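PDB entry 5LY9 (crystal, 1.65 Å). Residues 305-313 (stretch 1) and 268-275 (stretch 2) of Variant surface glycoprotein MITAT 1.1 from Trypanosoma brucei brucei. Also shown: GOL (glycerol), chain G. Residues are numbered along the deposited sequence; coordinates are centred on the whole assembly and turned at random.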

# COMPACT_ATOMS: atom_id res chain seq x y z
N GLY A 305 43.43 0.52 -0.41
CA GLY A 305 44.37 0.64 0.68
C GLY A 305 44.05 -0.14 1.93
O GLY A 305 44.71 0.03 2.96
N GLY A 306 43.08 -1.06 1.85
CA GLY A 306 42.66 -1.86 3.03
C GLY A 306 41.19 -2.28 2.84
O GLY A 306 40.61 -2.04 1.78
N LEU A 307 40.65 -2.94 3.82
CA LEU A 307 39.27 -3.44 3.79
C LEU A 307 38.33 -2.72 4.73
O LEU A 307 37.13 -3.00 4.76
CB LEU A 307 39.25 -4.94 4.06
CG LEU A 307 40.03 -5.89 3.10
CD1 LEU A 307 40.09 -7.35 3.58
CD2 LEU A 307 39.48 -5.78 1.69
N ALA A 308 38.81 -1.74 5.48
CA ALA A 308 37.88 -1.03 6.36
C ALA A 308 36.85 -0.29 5.50
O ALA A 308 37.18 0.23 4.41
CB ALA A 308 38.63 -0.05 7.22
N ALA A 309 35.62 -0.19 5.99
CA ALA A 309 34.55 0.41 5.21
C ALA A 309 34.84 1.81 4.80
O ALA A 309 34.43 2.21 3.71
CB ALA A 309 33.20 0.36 5.96
N ASP A 310 35.55 2.57 5.62
CA ASP A 310 35.79 3.99 5.28
C ASP A 310 36.84 4.21 4.17
O ASP A 310 37.03 5.36 3.78
CB ASP A 310 36.18 4.81 6.52
CG ASP A 310 37.39 4.33 7.21
OD1 ASP A 310 38.24 3.57 6.70
OD2 ASP A 310 37.61 4.82 8.38
N LYS A 311 37.40 3.14 3.62
CA LYS A 311 38.41 3.27 2.56
C LYS A 311 37.79 3.77 1.24
O LYS A 311 38.53 4.23 0.34
CB LYS A 311 39.17 1.94 2.36
CG LYS A 311 39.98 1.44 3.59
CD LYS A 311 41.09 2.39 3.90
CE LYS A 311 42.08 1.78 4.87
NZ LYS A 311 43.00 2.85 5.30
N THR A 312 36.47 3.66 1.07
CA THR A 312 35.84 4.24 -0.13
C THR A 312 35.61 5.74 -0.02
O THR A 312 35.39 6.43 -1.02
CB THR A 312 34.50 3.55 -0.41
OG1 THR A 312 33.70 3.66 0.77
CG2 THR A 312 34.70 2.07 -0.84
N LYS A 313 35.77 6.31 1.18
CA LYS A 313 35.30 7.66 1.41
C LYS A 313 36.02 8.72 0.58
O LYS A 313 35.35 9.62 0.09
CB LYS A 313 35.34 8.03 2.91
CG LYS A 313 34.91 9.46 3.20
CD LYS A 313 34.65 9.71 4.67
CE LYS A 313 34.41 11.19 5.07
NZ LYS A 313 35.37 12.20 4.50
C1 GOL G . 30.76 0.72 -0.76
O1 GOL G . 31.42 0.27 0.40
C2 GOL G . 29.99 1.92 -0.38
O2 GOL G . 30.88 3.02 -0.06
C3 GOL G . 29.17 1.42 0.85
O3 GOL G . 27.84 1.70 0.57
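Stretch 2, residues 268-275: TGNLDTQP

Stretch 2 lies on stretch 1 as one irregular loop packed against another, pinned by a single direct backbone hydrogen bond, with Leu271 packed into it, and extended at its edge by two waters and a glycerol. Neither segment forms a strand here, and stretch 1 forms no regular helix or strand at the contact, so no crossing angle describes it. The backbones come nearest at two pairs: CA of Leu307 lies 4.9 Å from CA of Leu271, and CA of Ala308 lies 4.8 Å from CA of Asn270. One chain therefore advances as the other goes back, and the local register runs antiparallel.

The central link is the hydrogen bond from Leu271 N to Leu307 O, short at 2.7 Å and nearly straight at 160°. Leu307 O also receives a CA-H...O contact from Asn270 CA at 3.1 Å. Leu271 opens a 3-10 segment that ends at Thr273. Asn270, just before it, accepts at its O from Thr273 N (2.9 Å) and from Thr273 OG1 (2.8 Å), which holds the turn compact. The first amide of such a segment has no partner within the turn, so Leu271 N is free to reach across.

Leu271 is buried, as suits a branched apolar side chain packed against the other loop. Leu271 CD1 lies 3.9 Å from Gly306 O and 4.2 Å from Lys311 CB, and Leu271 CD2 lies 3.9 Å from Ala309 CA and 4.0 Å from Thr312 CG2, which CD1 nears as well. Lys311 points toward stretch 2 at CB, but its chain then leads away, so aliphatic carbon meets the leucine. Leu307 extends the apolar patch, with CD2 4.4 Å from Leu271 CB, and Leu307 CD1 lies 3.6 Å from Asp272 OD1.

The small side chain of Ala309 allows close approach: Ala309 CB comes within 3.3 Å of Gly269 O. Gly269 is glycine for a reason internal to its own loop. Its phi is positive, and at these backbone angles a CB would be jammed against the preceding carbonyl oxygen and would clash with Thr273 OG1. Gly269 O accepts from Gln274 NE2 at 2.9 Å, so the glutamine side chain braces the loop from within.

Two waters bridge further polar groups. Water 1 donates to Asn270 OD1 (2.5 Å) and accepts from Ala309 N (3.0 Å); water 2 accepts from Gln274 NE2 (3.1 Å) and donates to Ala309 O (2.8 Å). The glycerol, probably from the crystallisation liquor, spans both loops: its O1 donates to Gln274 OE1 at 2.6 Å, and its O2 hydrogen-bonds Thr312 OG1 at 3.0 Å.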

# COMPACT_ATOMS: atom_id res chain seq x y z
N THR A 268 27.25 -2.52 4.78
CA THR A 268 28.12 -2.17 5.89
C THR A 268 29.17 -3.27 6.16
O THR A 268 29.14 -4.34 5.63
CB THR A 268 27.30 -1.96 7.20
OG1 THR A 268 26.75 -3.22 7.61
CG2 THR A 268 26.24 -1.00 6.98
N GLY A 269 30.17 -2.88 6.93
CA GLY A 269 31.25 -3.72 7.34
C GLY A 269 32.45 -3.60 6.38
O GLY A 269 32.49 -2.81 5.44
N ASN A 270 33.41 -4.45 6.63
CA ASN A 270 34.61 -4.43 5.80
C ASN A 270 34.22 -4.72 4.36
O ASN A 270 33.24 -5.40 4.04
CB ASN A 270 35.57 -5.48 6.30
CG ASN A 270 36.29 -5.10 7.56
OD1 ASN A 270 36.08 -4.06 8.14
ND2 ASN A 270 37.25 -5.93 7.91
N LEU A 271 35.04 -4.19 3.46
CA LEU A 271 34.70 -4.12 2.02
C LEU A 271 34.45 -5.49 1.42
O LEU A 271 33.50 -5.65 0.60
CB LEU A 271 35.78 -3.40 1.25
CG LEU A 271 35.98 -1.91 1.68
CD1 LEU A 271 36.98 -1.24 0.73
CD2 LEU A 271 34.71 -1.14 1.60
N ASP A 272 35.20 -6.48 1.89
CA ASP A 272 35.09 -7.81 1.31
C ASP A 272 33.89 -8.59 1.91
O ASP A 272 33.64 -9.69 1.46
CB ASP A 272 36.36 -8.64 1.48
CG ASP A 272 36.73 -8.85 2.90
OD1 ASP A 272 36.54 -7.96 3.73
OD2 ASP A 272 37.30 -9.92 3.20
N THR A 273 33.20 -8.02 2.86
CA THR A 273 31.98 -8.58 3.46
C THR A 273 30.72 -7.91 2.97
O THR A 273 29.63 -8.23 3.45
CB THR A 273 32.00 -8.53 4.99
OG1 THR A 273 31.74 -7.22 5.48
CG2 THR A 273 33.25 -9.01 5.53
N GLN A 274 30.88 -6.93 2.06
CA GLN A 274 29.75 -6.26 1.43
C GLN A 274 29.46 -7.06 0.17
O GLN A 274 30.24 -7.05 -0.81
CB GLN A 274 30.13 -4.81 1.15
CG GLN A 274 30.41 -3.97 2.39
CD GLN A 274 30.70 -2.54 2.08
OE1 GLN A 274 30.41 -2.07 1.01
NE2 GLN A 274 31.26 -1.85 3.02
N PRO A 275 28.38 -7.86 0.19
CA PRO A 275 28.33 -8.91 -0.86
C PRO A 275 28.17 -8.37 -2.28
O PRO A 275 28.74 -8.98 -3.22
CB PRO A 275 27.16 -9.84 -0.48
CG PRO A 275 26.54 -9.19 0.68
CD PRO A 275 27.39 -8.12 1.27
O HOH W 1 34.95 -1.81 8.40
O HOH W 2 32.08 1.11 2.76